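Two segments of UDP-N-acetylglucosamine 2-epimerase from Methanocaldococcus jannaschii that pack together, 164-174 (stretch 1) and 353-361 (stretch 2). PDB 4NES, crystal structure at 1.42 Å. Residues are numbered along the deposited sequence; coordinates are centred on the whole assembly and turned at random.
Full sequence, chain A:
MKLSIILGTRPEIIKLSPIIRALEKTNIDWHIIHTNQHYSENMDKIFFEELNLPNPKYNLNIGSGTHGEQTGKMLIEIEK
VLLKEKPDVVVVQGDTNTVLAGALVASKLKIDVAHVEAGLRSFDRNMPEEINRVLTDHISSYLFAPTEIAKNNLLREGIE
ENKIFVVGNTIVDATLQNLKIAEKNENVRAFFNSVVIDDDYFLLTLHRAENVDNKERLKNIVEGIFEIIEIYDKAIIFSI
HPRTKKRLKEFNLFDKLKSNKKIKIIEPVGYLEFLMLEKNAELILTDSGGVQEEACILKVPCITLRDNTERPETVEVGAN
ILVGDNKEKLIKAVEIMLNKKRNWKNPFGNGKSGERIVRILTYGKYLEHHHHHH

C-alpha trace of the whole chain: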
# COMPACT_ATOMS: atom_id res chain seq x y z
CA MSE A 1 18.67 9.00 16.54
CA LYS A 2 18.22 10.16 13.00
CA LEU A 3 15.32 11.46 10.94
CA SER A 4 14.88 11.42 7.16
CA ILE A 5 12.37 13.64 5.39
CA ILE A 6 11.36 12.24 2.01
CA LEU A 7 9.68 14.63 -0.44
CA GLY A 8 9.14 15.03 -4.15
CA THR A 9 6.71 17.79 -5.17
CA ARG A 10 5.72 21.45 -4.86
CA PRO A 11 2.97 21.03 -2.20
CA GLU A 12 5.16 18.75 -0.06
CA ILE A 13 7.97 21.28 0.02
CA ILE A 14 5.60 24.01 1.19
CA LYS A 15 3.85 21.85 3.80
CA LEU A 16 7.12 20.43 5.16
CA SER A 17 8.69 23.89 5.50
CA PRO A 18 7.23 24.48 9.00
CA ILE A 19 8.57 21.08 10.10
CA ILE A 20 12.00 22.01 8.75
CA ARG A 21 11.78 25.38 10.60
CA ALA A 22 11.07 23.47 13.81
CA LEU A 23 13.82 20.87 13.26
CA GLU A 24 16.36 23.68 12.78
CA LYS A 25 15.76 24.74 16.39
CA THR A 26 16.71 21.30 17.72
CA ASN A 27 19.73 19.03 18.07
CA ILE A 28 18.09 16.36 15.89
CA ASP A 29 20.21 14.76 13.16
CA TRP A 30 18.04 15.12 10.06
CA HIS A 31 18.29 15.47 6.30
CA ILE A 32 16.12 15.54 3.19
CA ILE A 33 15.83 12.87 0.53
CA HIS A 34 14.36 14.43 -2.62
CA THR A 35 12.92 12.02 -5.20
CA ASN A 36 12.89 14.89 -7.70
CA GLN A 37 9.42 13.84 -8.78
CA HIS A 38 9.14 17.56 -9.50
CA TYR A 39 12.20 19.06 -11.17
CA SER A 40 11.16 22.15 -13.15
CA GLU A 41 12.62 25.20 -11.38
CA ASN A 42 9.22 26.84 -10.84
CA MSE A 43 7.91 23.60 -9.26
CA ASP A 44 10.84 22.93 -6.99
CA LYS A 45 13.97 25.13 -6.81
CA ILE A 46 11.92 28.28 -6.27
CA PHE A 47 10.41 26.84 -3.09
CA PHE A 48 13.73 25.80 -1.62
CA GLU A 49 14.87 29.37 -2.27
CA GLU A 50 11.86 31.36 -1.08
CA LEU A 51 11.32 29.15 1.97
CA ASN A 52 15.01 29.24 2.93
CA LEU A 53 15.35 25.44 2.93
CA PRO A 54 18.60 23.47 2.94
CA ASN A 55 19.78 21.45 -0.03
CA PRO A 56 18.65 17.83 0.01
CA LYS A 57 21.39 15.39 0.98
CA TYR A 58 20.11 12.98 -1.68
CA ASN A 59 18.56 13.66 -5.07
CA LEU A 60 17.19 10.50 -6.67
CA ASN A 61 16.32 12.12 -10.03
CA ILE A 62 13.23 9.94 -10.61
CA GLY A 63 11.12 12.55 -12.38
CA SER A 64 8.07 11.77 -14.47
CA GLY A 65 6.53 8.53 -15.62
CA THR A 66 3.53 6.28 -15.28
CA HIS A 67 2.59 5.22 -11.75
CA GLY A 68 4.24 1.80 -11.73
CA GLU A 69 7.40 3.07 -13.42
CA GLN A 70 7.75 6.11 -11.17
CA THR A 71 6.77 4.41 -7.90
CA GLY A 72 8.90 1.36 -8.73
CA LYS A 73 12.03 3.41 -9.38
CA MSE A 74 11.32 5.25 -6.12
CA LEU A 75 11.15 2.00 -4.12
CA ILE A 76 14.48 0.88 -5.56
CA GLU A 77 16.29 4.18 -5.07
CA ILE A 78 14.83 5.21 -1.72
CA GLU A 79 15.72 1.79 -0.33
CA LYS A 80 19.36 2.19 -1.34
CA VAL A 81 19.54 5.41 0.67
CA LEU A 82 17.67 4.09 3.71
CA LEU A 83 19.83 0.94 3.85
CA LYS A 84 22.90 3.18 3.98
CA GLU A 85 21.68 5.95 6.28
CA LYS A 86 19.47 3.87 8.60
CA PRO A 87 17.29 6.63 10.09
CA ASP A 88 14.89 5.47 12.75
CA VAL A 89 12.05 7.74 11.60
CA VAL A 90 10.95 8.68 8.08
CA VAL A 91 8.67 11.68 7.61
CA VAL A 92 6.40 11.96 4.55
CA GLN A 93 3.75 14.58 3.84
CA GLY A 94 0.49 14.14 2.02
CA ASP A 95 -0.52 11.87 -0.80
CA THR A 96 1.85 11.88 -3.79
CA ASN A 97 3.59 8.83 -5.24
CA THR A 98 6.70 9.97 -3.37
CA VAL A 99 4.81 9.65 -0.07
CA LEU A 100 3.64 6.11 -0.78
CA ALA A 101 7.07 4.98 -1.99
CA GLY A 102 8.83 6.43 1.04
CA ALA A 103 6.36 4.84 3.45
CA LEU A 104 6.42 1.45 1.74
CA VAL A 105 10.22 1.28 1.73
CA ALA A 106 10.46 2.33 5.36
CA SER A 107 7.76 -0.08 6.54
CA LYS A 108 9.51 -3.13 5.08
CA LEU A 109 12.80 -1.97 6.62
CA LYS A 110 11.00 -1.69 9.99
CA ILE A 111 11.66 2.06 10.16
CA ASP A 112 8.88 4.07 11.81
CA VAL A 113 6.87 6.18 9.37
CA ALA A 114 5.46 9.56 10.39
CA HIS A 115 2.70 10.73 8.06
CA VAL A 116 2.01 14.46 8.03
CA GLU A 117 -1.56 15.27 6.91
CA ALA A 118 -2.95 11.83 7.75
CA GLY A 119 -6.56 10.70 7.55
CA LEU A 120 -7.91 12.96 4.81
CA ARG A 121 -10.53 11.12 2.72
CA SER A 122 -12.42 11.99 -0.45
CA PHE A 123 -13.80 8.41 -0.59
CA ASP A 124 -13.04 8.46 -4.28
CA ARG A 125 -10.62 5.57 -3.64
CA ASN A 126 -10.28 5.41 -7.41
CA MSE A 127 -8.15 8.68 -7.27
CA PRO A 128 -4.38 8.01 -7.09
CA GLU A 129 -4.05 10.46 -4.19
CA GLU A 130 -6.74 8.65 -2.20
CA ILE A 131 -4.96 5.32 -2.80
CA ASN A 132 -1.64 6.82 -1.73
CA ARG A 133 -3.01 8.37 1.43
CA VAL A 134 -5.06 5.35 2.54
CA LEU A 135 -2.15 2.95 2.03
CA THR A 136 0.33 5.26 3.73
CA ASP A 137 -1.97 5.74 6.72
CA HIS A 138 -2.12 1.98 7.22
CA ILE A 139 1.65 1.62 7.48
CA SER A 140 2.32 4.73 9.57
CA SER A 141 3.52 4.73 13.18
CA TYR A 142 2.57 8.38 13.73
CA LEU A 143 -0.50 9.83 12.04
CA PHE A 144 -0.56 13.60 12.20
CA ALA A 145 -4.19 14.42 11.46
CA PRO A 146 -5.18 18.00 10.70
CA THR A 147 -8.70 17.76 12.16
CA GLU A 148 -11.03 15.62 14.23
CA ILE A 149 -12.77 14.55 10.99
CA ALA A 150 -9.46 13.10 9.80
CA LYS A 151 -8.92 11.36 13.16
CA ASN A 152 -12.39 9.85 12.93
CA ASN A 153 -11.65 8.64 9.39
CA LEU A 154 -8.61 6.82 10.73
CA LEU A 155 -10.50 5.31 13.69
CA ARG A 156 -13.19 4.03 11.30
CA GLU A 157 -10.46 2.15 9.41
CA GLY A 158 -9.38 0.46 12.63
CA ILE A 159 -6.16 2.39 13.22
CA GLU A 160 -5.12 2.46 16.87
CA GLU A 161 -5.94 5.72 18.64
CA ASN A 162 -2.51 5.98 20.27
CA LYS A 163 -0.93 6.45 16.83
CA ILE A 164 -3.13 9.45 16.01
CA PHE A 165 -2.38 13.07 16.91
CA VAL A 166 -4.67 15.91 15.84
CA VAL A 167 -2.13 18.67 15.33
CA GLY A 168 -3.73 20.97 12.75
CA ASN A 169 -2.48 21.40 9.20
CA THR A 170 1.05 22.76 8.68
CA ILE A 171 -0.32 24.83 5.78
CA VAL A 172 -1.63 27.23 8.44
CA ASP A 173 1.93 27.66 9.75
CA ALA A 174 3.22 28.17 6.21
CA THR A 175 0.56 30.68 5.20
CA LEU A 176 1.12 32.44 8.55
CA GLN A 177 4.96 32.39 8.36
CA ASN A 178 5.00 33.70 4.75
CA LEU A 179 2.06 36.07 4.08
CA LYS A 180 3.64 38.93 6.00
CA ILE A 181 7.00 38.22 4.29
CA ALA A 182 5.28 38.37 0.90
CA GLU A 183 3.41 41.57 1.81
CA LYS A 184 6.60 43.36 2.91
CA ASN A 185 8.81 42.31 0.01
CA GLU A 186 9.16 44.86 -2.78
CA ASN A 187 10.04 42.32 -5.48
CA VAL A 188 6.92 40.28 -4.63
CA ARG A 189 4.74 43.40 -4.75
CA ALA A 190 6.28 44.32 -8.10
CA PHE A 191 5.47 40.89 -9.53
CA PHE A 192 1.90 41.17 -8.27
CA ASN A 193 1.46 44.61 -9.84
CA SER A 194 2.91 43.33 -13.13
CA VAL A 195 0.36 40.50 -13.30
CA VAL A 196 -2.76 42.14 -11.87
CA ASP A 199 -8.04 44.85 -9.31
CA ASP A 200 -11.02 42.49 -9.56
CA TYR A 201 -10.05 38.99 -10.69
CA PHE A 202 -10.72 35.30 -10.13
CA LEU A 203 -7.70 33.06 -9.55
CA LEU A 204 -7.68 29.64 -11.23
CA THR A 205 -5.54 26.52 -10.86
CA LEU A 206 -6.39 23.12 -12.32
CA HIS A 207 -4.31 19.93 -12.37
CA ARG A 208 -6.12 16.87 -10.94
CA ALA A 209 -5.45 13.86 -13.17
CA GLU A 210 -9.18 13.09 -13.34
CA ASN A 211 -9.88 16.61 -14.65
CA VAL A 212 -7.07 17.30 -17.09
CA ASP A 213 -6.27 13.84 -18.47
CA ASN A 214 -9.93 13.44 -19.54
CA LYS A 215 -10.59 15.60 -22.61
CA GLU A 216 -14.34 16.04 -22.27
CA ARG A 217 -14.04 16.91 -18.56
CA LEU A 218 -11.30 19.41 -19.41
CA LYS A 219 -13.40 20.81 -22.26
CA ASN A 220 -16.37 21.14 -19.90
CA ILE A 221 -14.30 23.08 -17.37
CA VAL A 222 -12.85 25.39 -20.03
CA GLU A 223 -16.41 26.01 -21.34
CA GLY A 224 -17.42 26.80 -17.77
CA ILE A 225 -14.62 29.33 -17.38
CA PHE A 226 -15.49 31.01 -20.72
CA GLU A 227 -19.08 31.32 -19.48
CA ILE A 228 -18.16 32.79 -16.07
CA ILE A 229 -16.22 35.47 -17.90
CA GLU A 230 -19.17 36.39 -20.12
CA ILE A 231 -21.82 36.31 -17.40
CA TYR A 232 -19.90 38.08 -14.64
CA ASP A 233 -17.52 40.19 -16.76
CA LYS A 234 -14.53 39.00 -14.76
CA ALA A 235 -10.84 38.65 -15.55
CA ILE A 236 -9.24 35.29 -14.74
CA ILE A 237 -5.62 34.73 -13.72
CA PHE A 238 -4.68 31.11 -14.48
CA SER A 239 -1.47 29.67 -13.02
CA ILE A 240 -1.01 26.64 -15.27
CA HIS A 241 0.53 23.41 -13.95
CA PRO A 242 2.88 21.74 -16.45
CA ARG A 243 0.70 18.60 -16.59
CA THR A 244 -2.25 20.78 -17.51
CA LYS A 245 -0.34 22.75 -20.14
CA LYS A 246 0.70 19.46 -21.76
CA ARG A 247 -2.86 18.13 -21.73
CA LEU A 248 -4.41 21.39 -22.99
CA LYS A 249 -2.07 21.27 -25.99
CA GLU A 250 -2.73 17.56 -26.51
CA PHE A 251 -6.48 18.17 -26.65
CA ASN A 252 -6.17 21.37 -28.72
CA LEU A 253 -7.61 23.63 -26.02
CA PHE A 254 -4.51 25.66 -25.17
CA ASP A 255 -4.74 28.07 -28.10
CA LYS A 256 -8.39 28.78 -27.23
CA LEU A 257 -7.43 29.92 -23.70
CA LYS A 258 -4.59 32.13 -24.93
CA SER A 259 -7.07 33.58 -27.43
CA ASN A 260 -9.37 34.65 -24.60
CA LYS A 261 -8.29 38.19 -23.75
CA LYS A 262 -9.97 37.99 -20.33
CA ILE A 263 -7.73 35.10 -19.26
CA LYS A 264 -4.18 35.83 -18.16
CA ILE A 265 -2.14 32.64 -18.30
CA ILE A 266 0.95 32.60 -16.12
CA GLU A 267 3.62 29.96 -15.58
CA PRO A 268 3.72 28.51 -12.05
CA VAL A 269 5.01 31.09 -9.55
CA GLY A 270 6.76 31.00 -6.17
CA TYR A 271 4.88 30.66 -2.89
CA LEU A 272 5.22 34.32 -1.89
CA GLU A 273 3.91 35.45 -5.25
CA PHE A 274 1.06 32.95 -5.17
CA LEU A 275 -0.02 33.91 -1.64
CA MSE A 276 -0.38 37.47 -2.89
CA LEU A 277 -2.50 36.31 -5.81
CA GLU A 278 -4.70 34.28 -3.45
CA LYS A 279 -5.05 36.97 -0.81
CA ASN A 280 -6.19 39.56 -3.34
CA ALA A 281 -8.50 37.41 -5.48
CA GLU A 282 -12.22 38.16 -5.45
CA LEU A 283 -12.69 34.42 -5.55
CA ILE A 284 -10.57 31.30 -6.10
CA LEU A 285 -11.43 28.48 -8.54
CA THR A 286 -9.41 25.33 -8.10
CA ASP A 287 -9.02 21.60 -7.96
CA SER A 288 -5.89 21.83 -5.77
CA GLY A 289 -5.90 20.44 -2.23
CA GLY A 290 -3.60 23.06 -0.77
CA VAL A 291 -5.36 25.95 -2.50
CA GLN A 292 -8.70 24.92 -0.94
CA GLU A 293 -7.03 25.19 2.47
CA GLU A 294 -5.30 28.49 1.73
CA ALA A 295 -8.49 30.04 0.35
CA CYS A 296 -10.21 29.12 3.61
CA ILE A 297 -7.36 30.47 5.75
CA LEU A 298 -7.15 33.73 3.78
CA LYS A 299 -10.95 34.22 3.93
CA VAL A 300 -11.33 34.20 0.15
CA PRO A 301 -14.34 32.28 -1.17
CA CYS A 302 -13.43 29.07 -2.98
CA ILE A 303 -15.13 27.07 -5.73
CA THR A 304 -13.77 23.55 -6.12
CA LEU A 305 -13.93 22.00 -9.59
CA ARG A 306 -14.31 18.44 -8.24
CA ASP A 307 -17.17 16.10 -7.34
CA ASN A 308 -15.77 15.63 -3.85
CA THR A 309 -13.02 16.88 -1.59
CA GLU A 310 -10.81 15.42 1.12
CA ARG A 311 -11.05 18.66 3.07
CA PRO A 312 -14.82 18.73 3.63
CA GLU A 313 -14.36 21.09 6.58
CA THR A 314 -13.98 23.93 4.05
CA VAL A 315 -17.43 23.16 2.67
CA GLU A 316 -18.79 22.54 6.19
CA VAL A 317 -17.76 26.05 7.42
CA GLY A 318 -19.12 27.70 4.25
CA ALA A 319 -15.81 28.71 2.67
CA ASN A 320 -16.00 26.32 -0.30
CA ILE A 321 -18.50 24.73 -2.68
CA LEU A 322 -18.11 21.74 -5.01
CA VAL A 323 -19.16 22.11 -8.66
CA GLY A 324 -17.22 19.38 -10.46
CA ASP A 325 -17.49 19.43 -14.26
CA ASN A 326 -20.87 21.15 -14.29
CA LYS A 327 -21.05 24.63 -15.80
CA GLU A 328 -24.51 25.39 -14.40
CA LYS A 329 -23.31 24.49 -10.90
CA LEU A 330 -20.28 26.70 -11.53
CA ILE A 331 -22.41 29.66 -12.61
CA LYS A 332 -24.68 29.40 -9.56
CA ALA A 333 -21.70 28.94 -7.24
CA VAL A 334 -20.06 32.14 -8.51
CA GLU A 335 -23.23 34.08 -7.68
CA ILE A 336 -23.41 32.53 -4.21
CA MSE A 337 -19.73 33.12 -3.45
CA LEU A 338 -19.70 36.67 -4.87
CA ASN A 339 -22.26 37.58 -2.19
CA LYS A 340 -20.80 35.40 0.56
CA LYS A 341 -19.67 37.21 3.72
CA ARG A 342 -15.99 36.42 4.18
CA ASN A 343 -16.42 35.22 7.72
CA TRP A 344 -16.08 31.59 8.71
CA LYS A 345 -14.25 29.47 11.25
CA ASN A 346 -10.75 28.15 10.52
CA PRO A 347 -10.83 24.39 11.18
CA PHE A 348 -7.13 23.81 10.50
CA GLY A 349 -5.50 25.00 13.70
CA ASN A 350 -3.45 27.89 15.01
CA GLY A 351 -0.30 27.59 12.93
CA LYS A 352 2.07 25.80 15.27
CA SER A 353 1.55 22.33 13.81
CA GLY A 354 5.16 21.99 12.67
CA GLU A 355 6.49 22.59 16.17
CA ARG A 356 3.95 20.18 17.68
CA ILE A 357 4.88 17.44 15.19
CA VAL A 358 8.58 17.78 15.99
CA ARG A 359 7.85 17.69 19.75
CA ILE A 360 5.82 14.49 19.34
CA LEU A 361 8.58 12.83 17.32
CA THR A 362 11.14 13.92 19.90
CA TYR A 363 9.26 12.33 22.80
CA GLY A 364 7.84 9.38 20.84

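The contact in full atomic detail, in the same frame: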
# COMPACT_ATOMS: atom_id res chain seq x y z
N ILE A 164 -2.52 8.28 16.65
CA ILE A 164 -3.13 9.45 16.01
C ILE A 164 -3.01 10.70 16.87
O ILE A 164 -3.34 10.69 18.06
CB ILE A 164 -4.63 9.20 15.74
CG1 ILE A 164 -4.83 7.89 14.98
CG2 ILE A 164 -5.23 10.35 14.94
CD1 ILE A 164 -6.28 7.46 14.93
N PHE A 165 -2.52 11.77 16.25
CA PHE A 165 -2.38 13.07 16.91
C PHE A 165 -3.04 14.11 16.04
O PHE A 165 -2.66 14.27 14.88
CB PHE A 165 -0.90 13.41 17.09
CG PHE A 165 -0.14 12.38 17.87
CD1 PHE A 165 0.40 11.26 17.25
CD2 PHE A 165 0.02 12.53 19.24
CE1 PHE A 165 1.09 10.30 18.00
CE2 PHE A 165 0.72 11.58 19.98
CZ PHE A 165 1.25 10.48 19.36
N VAL A 166 -4.04 14.82 16.58
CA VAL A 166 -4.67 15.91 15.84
C VAL A 166 -3.89 17.17 16.12
O VAL A 166 -3.96 17.72 17.22
CB VAL A 166 -6.14 16.08 16.25
CG1 VAL A 166 -6.77 17.22 15.45
CG2 VAL A 166 -6.91 14.78 16.05
N VAL A 167 -3.11 17.60 15.13
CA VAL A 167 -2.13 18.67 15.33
C VAL A 167 -2.40 19.92 14.51
O VAL A 167 -1.66 20.91 14.63
CB VAL A 167 -0.69 18.19 15.02
CG1 VAL A 167 -0.25 17.06 15.97
CG2 VAL A 167 -0.55 17.75 13.56
N GLY A 168 -3.46 19.91 13.71
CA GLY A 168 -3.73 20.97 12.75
C GLY A 168 -2.98 20.69 11.47
O GLY A 168 -2.24 19.71 11.37
N ASN A 169 -3.19 21.54 10.46
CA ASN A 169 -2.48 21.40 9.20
C ASN A 169 -1.32 22.39 9.14
O ASN A 169 -1.52 23.58 9.39
CB ASN A 169 -3.43 21.58 8.02
CG ASN A 169 -2.86 21.05 6.71
OD1 ASN A 169 -1.74 21.38 6.32
ND2 ASN A 169 -3.61 20.18 6.05
N THR A 170 -0.13 21.89 8.81
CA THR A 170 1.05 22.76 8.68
C THR A 170 0.89 23.88 7.63
O THR A 170 1.67 24.84 7.63
CB THR A 170 2.33 21.98 8.34
OG1 THR A 170 2.15 21.31 7.09
CG2 THR A 170 2.67 20.96 9.43
N ILE A 171 -0.09 23.76 6.74
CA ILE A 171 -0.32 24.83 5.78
C ILE A 171 -0.72 26.12 6.49
O ILE A 171 -0.43 27.22 5.98
CB ILE A 171 -1.35 24.43 4.70
CG1 ILE A 171 -1.25 25.36 3.50
CG2 ILE A 171 -2.77 24.41 5.28
CD1 ILE A 171 0.09 25.28 2.81
N VAL A 172 -1.35 26.02 7.66
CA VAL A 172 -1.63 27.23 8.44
C VAL A 172 -0.32 27.90 8.85
O VAL A 172 -0.16 29.11 8.65
CB VAL A 172 -2.49 26.96 9.69
CG1 VAL A 172 -2.79 28.27 10.43
CG2 VAL A 172 -3.78 26.29 9.30
N ASP A 173 0.61 27.13 9.41
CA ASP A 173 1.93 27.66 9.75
C ASP A 173 2.56 28.35 8.55
O ASP A 173 3.08 29.46 8.65
CB ASP A 173 2.94 26.55 10.12
CG ASP A 173 2.44 25.56 11.17
OD1 ASP A 173 1.24 25.29 11.29
OD2 ASP A 173 3.33 24.97 11.84
N ALA A 174 2.55 27.67 7.40
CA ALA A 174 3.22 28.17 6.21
C ALA A 174 2.59 29.48 5.72
O ALA A 174 3.29 30.45 5.40
CB ALA A 174 3.21 27.13 5.11
N SER A 353 1.57 23.77 14.06
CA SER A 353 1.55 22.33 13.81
C SER A 353 2.94 21.74 13.61
O SER A 353 3.22 20.64 14.06
CB SER A 353 0.68 22.04 12.60
OG SER A 353 -0.63 22.52 12.82
N GLY A 354 3.80 22.46 12.90
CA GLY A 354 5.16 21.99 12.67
C GLY A 354 5.90 21.76 13.98
O GLY A 354 6.53 20.72 14.17
N GLU A 355 5.82 22.72 14.88
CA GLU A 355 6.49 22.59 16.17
C GLU A 355 5.91 21.43 16.97
O GLU A 355 6.66 20.69 17.61
CB GLU A 355 6.43 23.91 16.94
CG GLU A 355 7.37 24.99 16.40
CD GLU A 355 8.82 24.83 16.84
OE1 GLU A 355 9.13 23.86 17.56
OE2 GLU A 355 9.64 25.69 16.48
N ARG A 356 4.59 21.26 16.92
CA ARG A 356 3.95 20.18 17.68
C ARG A 356 4.37 18.80 17.15
O ARG A 356 4.66 17.89 17.93
CB ARG A 356 2.43 20.32 17.66
CG ARG A 356 1.68 19.12 18.24
CD ARG A 356 1.35 19.29 19.72
NE ARG A 356 0.31 18.34 20.11
CZ ARG A 356 0.52 17.21 20.78
NH1 ARG A 356 1.74 16.89 21.16
NH2 ARG A 356 -0.50 16.41 21.06
N ILE A 357 4.43 18.68 15.83
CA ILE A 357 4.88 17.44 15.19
C ILE A 357 6.30 17.08 15.61
O ILE A 357 6.56 15.93 15.99
CB ILE A 357 4.79 17.57 13.66
CG1 ILE A 357 3.32 17.51 13.24
CG2 ILE A 357 5.57 16.44 12.97
CD1 ILE A 357 3.08 17.92 11.79
N VAL A 358 7.21 18.05 15.59
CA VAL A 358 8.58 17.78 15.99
C VAL A 358 8.67 17.41 17.48
O VAL A 358 9.45 16.53 17.85
CB VAL A 358 9.51 18.97 15.62
CG1 VAL A 358 10.91 18.77 16.17
CG2 VAL A 358 9.58 19.11 14.12
N ARG A 359 7.88 18.06 18.33
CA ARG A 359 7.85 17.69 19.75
C ARG A 359 7.38 16.25 19.94
O ARG A 359 7.99 15.48 20.69
CB ARG A 359 6.97 18.65 20.56
CG ARG A 359 6.97 18.34 22.06
CD ARG A 359 6.03 19.29 22.82
NE ARG A 359 5.81 18.85 24.19
CZ ARG A 359 6.56 19.20 25.23
NH1 ARG A 359 7.60 20.01 25.05
NH2 ARG A 359 6.28 18.76 26.45
N ILE A 360 6.32 15.86 19.24
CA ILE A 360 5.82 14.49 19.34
C ILE A 360 6.86 13.47 18.90
O ILE A 360 7.05 12.44 19.56
CB ILE A 360 4.50 14.31 18.55
CG1 ILE A 360 3.38 15.09 19.23
CG2 ILE A 360 4.11 12.82 18.45
CD1 ILE A 360 2.14 15.33 18.37
N LEU A 361 7.57 13.76 17.81
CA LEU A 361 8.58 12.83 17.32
C LEU A 361 9.76 12.77 18.27
O LEU A 361 10.38 11.72 18.42
CB LEU A 361 9.04 13.21 15.91
CG LEU A 361 7.98 13.10 14.82
CD1 LEU A 361 8.57 13.61 13.51
CD2 LEU A 361 7.49 11.67 14.67
O HOH W 1 5.26 25.43 13.72

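The apolar centre of the contact is built from Phe 165 and Val 167 of stretch 1 and Ile 357 and Ile 360 of stretch 2. Phe 165 lies in a strand, and both it and Val 167, in the loop that follows, point their CA-to-CB bonds toward the helix 353-361. Val 166, between them, points away. This alternation is typical of extended chain and gives the helix two apolar side chains to pack on.

Ile 360 meets both of them. Its CG2 sits over one face of the Phe 165 ring, 3.8 Å from the ring centroid and 11° off the normal, a CH-pi contact. Its CD1 lies 3.6 Å from Phe 165 CD2 and 3.8 Å from Val 167 CG1. One turn earlier on the helix, Ile 357 CG1 approaches Val 167 CG2 at 3.9 Å. The CA-to-CB bond of Ile 357 points sideways, but the end of its side chain comes nearer. Its CD1 reaches Thr 170 CG2 at 3.9 Å, which extends the apolar packing past Val 167.

Arg 356 borders this centre on the exposed side. Its aliphatic part covers Val 167, with CG 3.6 Å from Val 167 CG1. Its guanidinium reaches the edge of the Phe 165 ring, where NH2 is 4.3 Å from CD2.

The polar edge gathers at the N-terminal end of stretch 2. Ser 353 OG donates a short hydrogen bond of 2.6 Å to Val 167 O. Gly 168 follows directly, with phi/psi of 86/176. A CB there would be jammed against the carbonyl oxygen of Val 167, so these backbone angles call for glycine. It would also clash with Ser 353 OG.

Asn 169 caps the next helix: its OD1 accepts from Ile 171 N at 2.9 Å. The axes of this helix and helix 353-361 approach to 9.1 Å, with 128° between their N-to-C directions. The closest CA pair in the register is Thr 170 and Ser 353, whose CA atoms are 5.2 Å apart.

Asp 173 points its carboxylate at the first turn of helix 353-361, where backbone NH groups lack partners from a preceding turn. Ser 353 N donates to Asp 173 OD1 at 3.2 Å, and Gly 354 N donates to Asp 173 OD2 at 2.8 Å with a nearly straight angle of 169°. Water 1 extends the pattern: it donates to Asp 173 OD2 at 2.7 Å and accepts from Glu 355 N at 3.0 Å. Three successive NH groups are thus served, directly or through water, by one carboxylate.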